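Side-chain contacts in Iron(III) ABC transporter, periplasmic iron-compound-binding protein (Vibrio cholerae, PDB 5GGY), which probably captures ferric hydroxamate siderophores such as Desferal in the periplasm and passes them to an ABC transporter for iron uptake: residues Q109-A112 against A113-A116; F127-E130 against A131-Q134; Q135-E138 against A139-A142. All blocks are in the same frame, centred on the assembly; numbering follows the deposited sequence.

Contact 1 of 3, residues Q109-A112 against A113-A116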
loop_
_atom_site.group_PDB
_atom_site.type_symbol
_atom_site.label_atom_id
_atom_site.label_comp_id
_atom_site.label_asym_id
_atom_site.label_seq_id
_atom_site.Cartn_x
_atom_site.Cartn_y
_atom_site.Cartn_z
ATOM N N GLN A 109 7.654 0.892 -19.992
ATOM C CA GLN A 109 6.400 1.540 -19.630
ATOM C C GLN A 109 5.857 1.071 -18.284
ATOM O O GLN A 109 4.823 1.552 -17.830
ATOM C CB GLN A 109 5.362 1.304 -20.730
ATOM C CG GLN A 109 5.232 -0.144 -21.161
ATOM C CD GLN A 109 4.549 -0.288 -22.501
ATOM O OE1 GLN A 109 5.207 -0.345 -23.541
ATOM N NE2 GLN A 109 3.222 -0.338 -22.488
ATOM N N ASP A 110 6.554 0.134 -17.651
ATOM C CA ASP A 110 6.162 -0.331 -16.324
ATOM C C ASP A 110 6.653 0.605 -15.225
ATOM O O ASP A 110 7.769 1.118 -15.282
ATOM C CB ASP A 110 6.698 -1.740 -16.050
ATOM C CG ASP A 110 5.914 -2.814 -16.769
ATOM O OD1 ASP A 110 6.503 -3.873 -17.071
ATOM O OD2 ASP A 110 4.711 -2.602 -17.038
ATOM N N ASN A 111 5.807 0.829 -14.227
ATOM C CA ASN A 111 6.270 1.404 -12.976
ATOM C C ASN A 111 6.630 0.256 -12.049
ATOM O O ASN A 111 5.761 -0.345 -11.428
ATOM C CB ASN A 111 5.219 2.314 -12.345
ATOM C CG ASN A 111 5.767 3.086 -11.163
ATOM O OD1 ASN A 111 5.668 2.645 -10.019
ATOM N ND2 ASN A 111 6.372 4.237 -11.438
ATOM N N ALA A 112 7.926 -0.032 -11.975
ATOM C CA ALA A 112 8.446 -1.267 -11.387
ATOM C C ALA A 112 7.865 -1.618 -10.020
ATOM O O ALA A 112 7.413 -2.741 -9.800
ATOM C CB ALA A 112 9.959 -1.185 -11.290
ATOM N N ALA A 113 7.873 -0.655 -9.106
ATOM C CA ALA A 113 7.427 -0.894 -7.735
ATOM C C ALA A 113 5.938 -1.220 -7.648
ATOM O O ALA A 113 5.533 -2.097 -6.888
ATOM C CB ALA A 113 7.742 0.301 -6.876
ATOM N N GLN A 114 5.125 -0.508 -8.422
ATOM C CA GLN A 114 3.688 -0.762 -8.441
ATOM C C GLN A 114 3.393 -2.141 -9.013
ATOM O O GLN A 114 2.526 -2.855 -8.511
ATOM C CB GLN A 114 2.953 0.307 -9.249
ATOM C CG GLN A 114 2.947 1.679 -8.603
ATOM C CD GLN A 114 2.143 2.686 -9.404
ATOM O OE1 GLN A 114 1.431 2.322 -10.340
ATOM N NE2 GLN A 114 2.255 3.959 -9.041
ATOM N N VAL A 115 4.125 -2.508 -10.062
ATOM C CA VAL A 115 3.960 -3.809 -10.700
ATOM C C VAL A 115 4.410 -4.924 -9.761
ATOM O O VAL A 115 3.793 -5.985 -9.696
ATOM C CB VAL A 115 4.750 -3.890 -12.022
ATOM C CG1 VAL A 115 4.624 -5.271 -12.641
ATOM C CG2 VAL A 115 4.257 -2.833 -12.994
ATOM N N ALA A 116 5.482 -4.661 -9.022
ATOM C CA ALA A 116 5.992 -5.607 -8.032
ATOM C C ALA A 116 4.965 -5.856 -6.936
ATOM O O ALA A 116 4.782 -6.991 -6.492
ATOM C CB ALA A 116 7.291 -5.102 -7.427
#

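Contact 2 of 3, residues F127-E130 against A131-Q134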
loop_
_atom_site.group_PDB
_atom_site.type_symbol
_atom_site.label_atom_id
_atom_site.label_comp_id
_atom_site.label_asym_id
_atom_site.label_seq_id
_atom_site.Cartn_x
_atom_site.Cartn_y
_atom_site.Cartn_z
ATOM N N PHE A 127 -1.826 -18.640 -4.694
ATOM C CA PHE A 127 -1.319 -19.631 -3.749
ATOM C C PHE A 127 -2.013 -19.547 -2.389
ATOM O O PHE A 127 -1.581 -20.181 -1.425
ATOM C CB PHE A 127 0.193 -19.474 -3.568
ATOM C CG PHE A 127 0.990 -19.773 -4.806
ATOM C CD1 PHE A 127 1.226 -21.081 -5.196
ATOM C CD2 PHE A 127 1.510 -18.744 -5.577
ATOM C CE1 PHE A 127 1.961 -21.355 -6.334
ATOM C CE2 PHE A 127 2.244 -19.011 -6.712
ATOM C CZ PHE A 127 2.472 -20.320 -7.093
ATOM N N GLY A 128 -3.093 -18.774 -2.318
ATOM C CA GLY A 128 -3.875 -18.665 -1.098
ATOM C C GLY A 128 -3.111 -18.075 0.074
ATOM O O GLY A 128 -3.188 -18.584 1.192
ATOM N N LYS A 129 -2.373 -17.000 -0.182
ATOM C CA LYS A 129 -1.584 -16.337 0.852
ATOM C C LYS A 129 -1.907 -14.846 0.922
ATOM O O LYS A 129 -1.018 -14.020 1.120
ATOM C CB LYS A 129 -0.088 -16.534 0.595
ATOM C CG LYS A 129 0.373 -17.983 0.616
ATOM C CD LYS A 129 0.473 -18.524 2.035
ATOM C CE LYS A 129 1.128 -19.899 2.049
ATOM N NZ LYS A 129 1.402 -20.389 3.430
ATOM N N GLU A 130 -3.182 -14.510 0.757
ATOM C CA GLU A 130 -3.613 -13.115 0.715
ATOM C C GLU A 130 -3.434 -12.395 2.049
ATOM O O GLU A 130 -3.044 -11.228 2.082
ATOM C CB GLU A 130 -5.077 -13.033 0.272
ATOM C CG GLU A 130 -5.268 -13.097 -1.235
ATOM C CD GLU A 130 -6.416 -13.998 -1.647
ATOM O OE1 GLU A 130 -7.341 -13.513 -2.334
ATOM O OE2 GLU A 130 -6.386 -15.196 -1.293
ATOM N N ALA A 131 -3.714 -13.095 3.144
ATOM C CA ALA A 131 -3.644 -12.500 4.475
ATOM C C ALA A 131 -2.215 -12.111 4.849
ATOM O O ALA A 131 -1.975 -11.032 5.390
ATOM C CB ALA A 131 -4.220 -13.458 5.513
ATOM N N VAL A 132 -1.272 -13.002 4.561
ATOM C CA VAL A 132 0.135 -12.745 4.841
ATOM C C VAL A 132 0.655 -11.628 3.933
ATOM O O VAL A 132 1.470 -10.805 4.354
ATOM C CB VAL A 132 0.983 -14.036 4.680
ATOM C CG1 VAL A 132 0.149 -15.151 4.063
ATOM C CG2 VAL A 132 2.247 -13.785 3.867
ATOM N N ALA A 133 0.156 -11.587 2.700
ATOM C CA ALA A 133 0.537 -10.540 1.757
ATOM C C ALA A 133 0.090 -9.169 2.246
ATOM O O ALA A 133 0.834 -8.193 2.151
ATOM C CB ALA A 133 -0.045 -10.823 0.387
ATOM N N GLN A 134 -1.131 -9.101 2.767
ATOM C CA GLN A 134 -1.669 -7.856 3.298
ATOM C C GLN A 134 -0.893 -7.402 4.527
ATOM O O GLN A 134 -0.599 -6.219 4.683
ATOM C CB GLN A 134 -3.151 -8.013 3.644
ATOM C CG GLN A 134 -4.093 -7.377 2.642
ATOM C CD GLN A 134 -3.965 -5.868 2.602
ATOM O OE1 GLN A 134 -4.273 -5.181 3.576
ATOM N NE2 GLN A 134 -3.505 -5.343 1.473
#

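Contact 3 of 3, residues Q135-E138 against A139-A142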
loop_
_atom_site.group_PDB
_atom_site.type_symbol
_atom_site.label_atom_id
_atom_site.label_comp_id
_atom_site.label_asym_id
_atom_site.label_seq_id
_atom_site.Cartn_x
_atom_site.Cartn_y
_atom_site.Cartn_z
ATOM N N GLN A 135 -0.560 -8.353 5.393
ATOM C CA GLN A 135 0.158 -8.054 6.625
ATOM C C GLN A 135 1.555 -7.502 6.336
ATOM O O GLN A 135 2.053 -6.648 7.067
ATOM C CB GLN A 135 0.237 -9.308 7.508
ATOM C CG GLN A 135 1.638 -9.864 7.743
ATOM C CD GLN A 135 2.375 -9.150 8.862
ATOM O OE1 GLN A 135 1.772 -8.725 9.847
ATOM N NE2 GLN A 135 3.688 -9.008 8.709
ATOM N N LYS A 136 2.177 -7.977 5.261
ATOM C CA LYS A 136 3.531 -7.549 4.928
ATOM C C LYS A 136 3.538 -6.200 4.216
ATOM O O LYS A 136 4.474 -5.416 4.367
ATOM C CB LYS A 136 4.232 -8.604 4.073
ATOM C CG LYS A 136 4.605 -9.852 4.850
ATOM C CD LYS A 136 5.783 -10.565 4.218
ATOM C CE LYS A 136 6.330 -11.643 5.137
ATOM N NZ LYS A 136 7.574 -12.251 4.592
ATOM N N LEU A 137 2.488 -5.935 3.445
ATOM C CA LEU A 137 2.334 -4.646 2.782
ATOM C C LEU A 137 1.982 -3.559 3.788
ATOM O O LEU A 137 2.496 -2.443 3.712
ATOM C CB LEU A 137 1.262 -4.728 1.694
ATOM C CG LEU A 137 1.652 -5.515 0.444
ATOM C CD1 LEU A 137 0.460 -5.665 -0.481
ATOM C CD2 LEU A 137 2.808 -4.831 -0.268
ATOM N N GLU A 138 1.101 -3.894 4.727
ATOM C CA GLU A 138 0.707 -2.970 5.783
ATOM C C GLU A 138 1.905 -2.593 6.644
ATOM O O GLU A 138 2.099 -1.425 6.979
ATOM C CB GLU A 138 -0.392 -3.580 6.656
ATOM C CG GLU A 138 -1.758 -3.646 5.995
ATOM C CD GLU A 138 -2.746 -4.482 6.787
ATOM O OE1 GLU A 138 -2.353 -5.029 7.838
ATOM O OE2 GLU A 138 -3.913 -4.593 6.358
ATOM N N ALA A 139 2.704 -3.595 6.997
ATOM C CA ALA A 139 3.907 -3.375 7.788
ATOM C C ALA A 139 4.918 -2.548 7.007
ATOM O O ALA A 139 5.672 -1.765 7.582
ATOM C CB ALA A 139 4.517 -4.702 8.207
ATOM N N MET A 140 4.921 -2.728 5.691
ATOM C CA MET A 140 5.829 -2.002 4.813
ATOM C C MET A 140 5.508 -0.509 4.778
ATOM O O MET A 140 6.399 0.329 4.933
ATOM C CB MET A 140 5.775 -2.583 3.398
ATOM C CG MET A 140 6.872 -2.074 2.483
ATOM S SD MET A 140 6.828 -2.804 0.837
ATOM C CE MET A 140 5.361 -2.035 0.161
ATOM N N TYR A 141 4.235 -0.183 4.576
ATOM C CA TYR A 141 3.795 1.207 4.503
ATOM C C TYR A 141 3.989 1.915 5.836
ATOM O O TYR A 141 4.254 3.115 5.884
ATOM C CB TYR A 141 2.331 1.279 4.069
ATOM C CG TYR A 141 2.091 0.733 2.681
ATOM C CD1 TYR A 141 2.969 1.019 1.642
ATOM C CD2 TYR A 141 0.996 -0.080 2.410
ATOM C CE1 TYR A 141 2.757 0.520 0.371
ATOM C CE2 TYR A 141 0.778 -0.583 1.141
ATOM C CZ TYR A 141 1.661 -0.281 0.126
ATOM O OH TYR A 141 1.445 -0.783 -1.139
ATOM N N ALA A 142 3.860 1.158 6.921
ATOM C CA ALA A 142 4.116 1.688 8.252
ATOM C C ALA A 142 5.613 1.909 8.447
ATOM O O ALA A 142 6.033 2.919 9.014
ATOM C CB ALA A 142 3.567 0.751 9.316
#

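Contact 1 of 3, residues Q109-A112 against A113-A116
Asn111 is the N-cap of helix 112-126, and its carbonyl receives Val115 N in the first main-chain bond of that helix. The bond is 3.0 Å from Val115 N to Asn111 O, with an N-H...O angle of 164°. One residue on, Ala116 N reaches Ala112 O at 2.8 Å. Ala112 O also takes a bond from Asn105 ND2, which ties the first turn to the preceding loop.

Asp110 can be traced outward from its backbone: CB lies 4.1 Å from Val115 CG2, and CG and OD2 stay at much the same range from that methyl, so the carboxylate branch runs past it rather than pressing end-on; the two side chains cross at about a right angle. The remaining oxygen, OD1, makes a weak hydrogen bond to Ser107 OG in the loop. Val115 places CG2 beside its own backbone N, and this brings the methyl to 3.3 Å from Asn111 O, alongside the carbonyl that its N-H already uses.

On another part of the turn, Asn111 holds CG anti to its backbone N (chi1 -171°), which swings the amide toward Gln114. Further out, Gln114 packs on Gln36 of the second subunit, while Ala112 and Ala113 rest on Thr181 of helix 181-188. The closest side-chain approach between Asn111 and Gln114 is OD1 to the methylene CG, at 3.2 Å.

Contact 2 of 3, residues F127-E130 against A131-Q134
The start of helix 130-154 is built here, with Lys129 as the N-cap residue and Val132 folded back against it from the first turn. This long helix probably joins the two lobes, as the long linking helix does in FhuD-type binding proteins. Gly128, with its positive phi of 63°, lets the chain turn out of the preceding helix 112-126 and into this one.

Two main-chain bonds close the first turn. Ala133 N donates to Lys129 O at 3.1 Å, and Gln134 N donates to Glu130 O at 2.9 Å.

The side-chain part of the contact belongs to one methyl, Val132 CG1. It lies 3.7 Å from Lys129 CB and 3.9 Å from Lys129 CD, so it touches the lysine's aliphatic chain at two places. That double touch is possible because the lysine bends sharply at chi2 (-76°), carrying CD back over the methyl before the chain straightens toward NZ. Val132 for its part has CG1 almost eclipsing its own backbone N (chi1 9°), and the same methyl comes to 3.4 Å from Lys129 O. Ala133 CB sits equally near that oxygen and faces Phe120 and Ala124 of helix 112-126.

Glu130 sends its carboxylate the other way, where OE1 makes a weak hydrogen bond to Thr125 OG1. Taken together, the carbonyls of Lys129 and Glu130 are engaged by the backbone, the lysine contributes methylenes rather than its ammonium group to the valine, and the negative carboxylate of Glu130, in the first turn, would probably interact favourably with the positive N-terminal end of the helix dipole.

Contact 3 of 3, residues Q135-E138 against A139-A142
Gln135 opens the sequence by accepting Ala139 N on its carbonyl oxygen, 3.1 Å from N to O, in the first half of helix 130-154. Ala139 CB tucks in at 3.3 Å from the same Gln135 O.

Lys136 contributes its backbone: Met140 N reaches Lys136 O at 3.0 Å, but the N-H...O angle of 135° makes this a weak bond. Its extended side chain leads elsewhere, to a salt bridge between NZ and Glu32.

Leu137 does most of the side-chain work. Its CD2 methyl meets Met140 CE at 3.8 Å, the two chains lying side by side and pointing the same way; Met140 runs straight to its sulfur and then bends at chi3 (71°), which turns CE to the leucine. Leu137 CB touches the ring of Tyr141 more loosely, at CE2, 4.2 Å away. Leu137 O accepts Tyr141 N at 3.0 Å and also lies over one face of the tyrosine ring, 3.1 Å from CD2.

Glu138 completes the series by receiving Ala142 N on its carbonyl, while its side chain packs on Val51 of the second subunit. Leu137, Met140 and Tyr141 leave the helix on one side: Leu137 packs on Phe120 and Tyr141 on Ile117, both of helix 112-126, and Met140 on Met262 of helix 262-276. The tyrosine hydroxyl goes on to a hydrogen bond with Glu54 of the second subunit, so an apolar face ends in a polar link between subunits.

In the fold
The three contacts follow one another along two consecutive helices. Contact 1 starts helix 112-126, contact 2 starts helix 130-154, and contact 3 continues it directly, with centres of contacts 2 and 3 about 13 Å apart. Contact 1 lies about 20 Å from contact 2 and 18 Å from contact 3, centre to centre, and touches neither. Phe120 of helix 112-126 links the later two by packing on Ala133 and on Leu137. Contacts 1 and 3 both reach the second subunit, whereas contact 2 does not. The siderophore of this family sits in the cleft between lobes; the structure is of the apo protein, so none of these contacts can be tied to a bound ligand.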